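Long-range contact in histone acetyltransferase HPA2 and related acetyltransferases (Corynebacterium glutamicum ATCC 13032, PDB 2QEC), which probably transfers acyl groups, perhaps acetyl from acetyl-CoA, as expected of a GCN5-related N-acetyltransferase: residues A169-L180 / E192-A200. The protein carries 1 engineered substitution. Sequence-based numbering, arbitrary orientation.
With EDO (1,2-ethanediol), chain F; EDO (1,2-ethanediol), chain E.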
# COMPACT_ATOMS: atom_id res chain seq x y z
N ALA A 169 -8.53 -1.77 -14.13
CA ALA A 169 -7.97 -0.82 -13.20
C ALA A 169 -8.82 0.45 -13.09
O ALA A 169 -8.99 1.00 -12.01
CB ALA A 169 -6.55 -0.47 -13.64
N GLN A 170 -9.34 0.91 -14.23
CA GLN A 170 -10.18 2.12 -14.28
C GLN A 170 -11.56 1.90 -13.61
O GLN A 170 -12.09 2.79 -12.94
CB GLN A 170 -10.34 2.62 -15.74
CG GLN A 170 -9.08 3.23 -16.25
CD GLN A 170 -9.13 3.63 -17.71
OE1 GLN A 170 -9.95 3.15 -18.49
NE2 GLN A 170 -8.23 4.52 -18.08
N LEU A 171 -12.09 0.69 -13.77
CA LEU A 171 -13.34 0.29 -13.11
C LEU A 171 -13.15 0.28 -11.61
O LEU A 171 -13.96 0.85 -10.86
CB LEU A 171 -13.77 -1.10 -13.61
CG LEU A 171 -14.94 -1.84 -12.92
CD1 LEU A 171 -16.11 -0.90 -12.57
CD2 LEU A 171 -15.44 -3.00 -13.79
N TYR A 172 -12.06 -0.33 -11.15
CA TYR A 172 -11.74 -0.39 -9.73
C TYR A 172 -11.41 0.98 -9.13
O TYR A 172 -11.83 1.26 -8.02
CB TYR A 172 -10.61 -1.39 -9.48
CG TYR A 172 -10.94 -2.80 -9.88
CD1 TYR A 172 -12.13 -3.37 -9.50
CD2 TYR A 172 -10.04 -3.58 -10.63
CE1 TYR A 172 -12.44 -4.67 -9.86
CE2 TYR A 172 -10.37 -4.90 -11.02
CZ TYR A 172 -11.57 -5.43 -10.61
OH TYR A 172 -11.92 -6.75 -10.93
N ASN A 173 -10.67 1.82 -9.85
CA ASN A 173 -10.44 3.20 -9.46
C ASN A 173 -11.74 3.99 -9.24
O ASN A 173 -11.84 4.78 -8.32
CB ASN A 173 -9.55 3.90 -10.49
CG ASN A 173 -9.06 5.27 -10.05
OD1 ASN A 173 -9.20 6.22 -10.79
ND2 ASN A 173 -8.41 5.37 -8.89
N ARG A 174 -12.74 3.78 -10.09
CA ARG A 174 -14.04 4.45 -9.90
C ARG A 174 -14.80 3.94 -8.65
O ARG A 174 -15.65 4.64 -8.11
CB ARG A 174 -14.89 4.32 -11.17
CG ARG A 174 -14.40 5.24 -12.32
CD ARG A 174 -15.40 5.31 -13.45
NE ARG A 174 -15.64 4.00 -14.04
CZ ARG A 174 -14.90 3.43 -14.99
NH1 ARG A 174 -13.82 4.05 -15.49
NH2 ARG A 174 -15.23 2.22 -15.45
N LEU A 175 -14.47 2.73 -8.19
CA LEU A 175 -15.04 2.16 -6.96
C LEU A 175 -14.24 2.47 -5.71
O LEU A 175 -14.55 1.94 -4.64
CB LEU A 175 -15.18 0.64 -7.12
CG LEU A 175 -16.10 0.22 -8.24
CD1 LEU A 175 -15.90 -1.26 -8.54
CD2 LEU A 175 -17.54 0.50 -7.85
N GLY A 176 -13.25 3.35 -5.83
CA GLY A 176 -12.45 3.79 -4.69
C GLY A 176 -11.09 3.12 -4.48
O GLY A 176 -10.44 3.41 -3.49
N PHE A 177 -10.66 2.24 -5.37
CA PHE A 177 -9.28 1.71 -5.33
C PHE A 177 -8.25 2.69 -5.88
O PHE A 177 -8.45 3.28 -6.94
CB PHE A 177 -9.18 0.40 -6.12
CG PHE A 177 -9.92 -0.75 -5.50
CD1 PHE A 177 -11.30 -0.85 -5.62
CD2 PHE A 177 -9.24 -1.70 -4.77
CE1 PHE A 177 -11.98 -1.90 -5.04
CE2 PHE A 177 -9.89 -2.77 -4.22
CZ PHE A 177 -11.29 -2.86 -4.35
N VAL A 178 -7.13 2.85 -5.18
CA VAL A 178 -6.03 3.66 -5.70
C VAL A 178 -4.88 2.73 -6.15
O VAL A 178 -4.77 1.61 -5.64
CB VAL A 178 -5.48 4.69 -4.67
CG1 VAL A 178 -6.55 5.66 -4.23
CG2 VAL A 178 -4.84 4.00 -3.51
N PRO A 179 -4.06 3.17 -7.15
CA PRO A 179 -2.98 2.26 -7.54
C PRO A 179 -1.86 2.18 -6.48
O PRO A 179 -1.54 3.18 -5.85
CB PRO A 179 -2.41 2.89 -8.83
CG PRO A 179 -2.85 4.34 -8.81
CD PRO A 179 -4.15 4.36 -8.03
N LEU A 180 -1.28 1.00 -6.35
CA LEU A 180 -0.03 0.80 -5.62
C LEU A 180 1.12 0.75 -6.64
O LEU A 180 2.05 1.52 -6.57
CB LEU A 180 -0.11 -0.49 -4.82
CG LEU A 180 -1.09 -0.52 -3.63
CD1 LEU A 180 -1.18 -1.94 -3.06
CD2 LEU A 180 -0.60 0.39 -2.52
N GLU A 192 0.52 -7.05 -13.69
CA GLU A 192 -0.72 -6.72 -12.99
C GLU A 192 -0.53 -5.45 -12.18
O GLU A 192 0.54 -5.20 -11.66
CB GLU A 192 -1.14 -7.85 -12.09
CG GLU A 192 -1.36 -9.15 -12.88
CD GLU A 192 -1.99 -10.26 -12.07
OE1 GLU A 192 -1.53 -10.47 -10.93
OE2 GLU A 192 -2.90 -10.94 -12.58
N LEU A 193 -1.58 -4.64 -12.13
CA LEU A 193 -1.56 -3.40 -11.35
C LEU A 193 -2.20 -3.67 -9.98
O LEU A 193 -3.39 -3.86 -9.86
CB LEU A 193 -2.33 -2.29 -12.08
CG LEU A 193 -2.32 -0.92 -11.34
CD1 LEU A 193 -0.95 -0.45 -11.04
CD2 LEU A 193 -3.07 0.14 -12.07
N ALA A 194 -1.36 -3.74 -8.94
CA ALA A 194 -1.82 -3.86 -7.57
C ALA A 194 -2.57 -2.61 -7.21
O ALA A 194 -2.09 -1.50 -7.49
CB ALA A 194 -0.59 -3.98 -6.62
N MSE A 195 -3.70 -2.76 -6.52
CA MSE A 195 -4.51 -1.62 -6.10
C MSE A 195 -5.02 -1.82 -4.67
O MSE A 195 -5.07 -2.93 -4.18
CB MSE A 195 -5.71 -1.45 -7.04
CG MSE A 195 -5.32 -1.41 -8.50
SE MSE A 195 -6.72 -0.89 -9.68
CE MSE A 195 -6.39 0.83 -9.41
N TRP A 196 -5.40 -0.70 -4.04
CA TRP A 196 -5.80 -0.65 -2.66
C TRP A 196 -7.03 0.22 -2.51
O TRP A 196 -6.96 1.43 -2.82
CB TRP A 196 -4.66 0.02 -1.90
CG TRP A 196 -4.73 0.11 -0.39
CD1 TRP A 196 -4.89 1.24 0.35
CD2 TRP A 196 -4.55 -0.96 0.54
NE1 TRP A 196 -4.84 0.94 1.69
CE2 TRP A 196 -4.64 -0.41 1.83
CE3 TRP A 196 -4.34 -2.33 0.40
CZ2 TRP A 196 -4.50 -1.18 2.98
CZ3 TRP A 196 -4.22 -3.11 1.55
CH2 TRP A 196 -4.29 -2.53 2.82
N LYS A 197 -8.09 -0.33 -1.94
CA LYS A 197 -9.19 0.50 -1.42
C LYS A 197 -8.93 0.75 0.06
O LYS A 197 -8.90 -0.19 0.86
CB LYS A 197 -10.55 -0.14 -1.66
CG LYS A 197 -11.68 0.69 -1.11
CD LYS A 197 -13.00 0.36 -1.71
CE LYS A 197 -14.11 1.30 -1.25
NZ LYS A 197 -14.17 1.58 0.23
N PRO A 198 -8.68 2.02 0.44
CA PRO A 198 -8.20 2.25 1.78
C PRO A 198 -9.24 2.04 2.86
O PRO A 198 -10.45 2.09 2.57
CB PRO A 198 -7.72 3.70 1.77
CG PRO A 198 -8.34 4.33 0.59
CD PRO A 198 -8.81 3.25 -0.36
N PRO A 199 -8.78 1.82 4.09
CA PRO A 199 -9.70 1.75 5.21
C PRO A 199 -10.18 3.16 5.52
O PRO A 199 -9.62 4.13 5.02
CB PRO A 199 -8.85 1.15 6.31
CG PRO A 199 -7.47 1.66 6.03
CD PRO A 199 -7.39 1.63 4.52
N ALA A 200 -11.25 3.26 6.30
CA ALA A 200 -11.73 4.54 6.74
C ALA A 200 -10.67 5.25 7.54
O ALA A 200 -9.91 4.62 8.27
CB ALA A 200 -12.99 4.34 7.58
C1 EDO F . -13.99 -1.40 1.85
O1 EDO F . -13.23 -0.45 1.10
C2 EDO F . -15.47 -1.48 1.46
O2 EDO F . -16.11 -0.23 1.27
C1 EDO E . -6.78 4.01 9.43
O1 EDO E . -7.57 4.99 8.76
C2 EDO E . -7.72 2.92 9.88
O2 EDO E . -6.94 1.80 10.24
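V178 and W196 form an antiparallel hydrogen-bonded pair, V178 N lying 2.8 Å from W196 O and W196 N 2.9 Å from V178 O. L180 N to A194 O (2.9 Å) continues the ladder past the non-hydrogen-bonded pair P179–M195. From this last pair the selenomethionine M195 packs against helix 166-174: with CG anti to the carbonyl carbon (chi1 -51°) and the chain extended at chi2, SE is set against A169 CB and 3.9 Å from Y172 CB, near the plane of the tyrosine ring at its edge. The bend at chi3 (85°) then places CE 3.7 Å from A169 O and near the P179 ring. L193 CD2 also meets A169 CB. Strand order places this hairpin, 178-183 with 192-197, at the edge of the mixed GNAT sheet within this chain, strand 192-197 being inserted between 159-163 and 178-183. A Schellman motif, with G176 at positive phi as its C-prime residue, ends the helix and turns the chain into the hairpin; N173 ND2 ties the turn to F177 O at 2.9 Å, nearly in its own amide plane. F177, the residue after the turn, has K197 CB over the centre of its ring, 3.7 Å from the centroid and 9° off the normal, a CH-pi contact in which the side chains cross at about a right angle. Opposite M195's face of the sheet, L180 CG packs on W196 CB at 4.0 Å; W196 NE1 donates to P179 O of the second subunit.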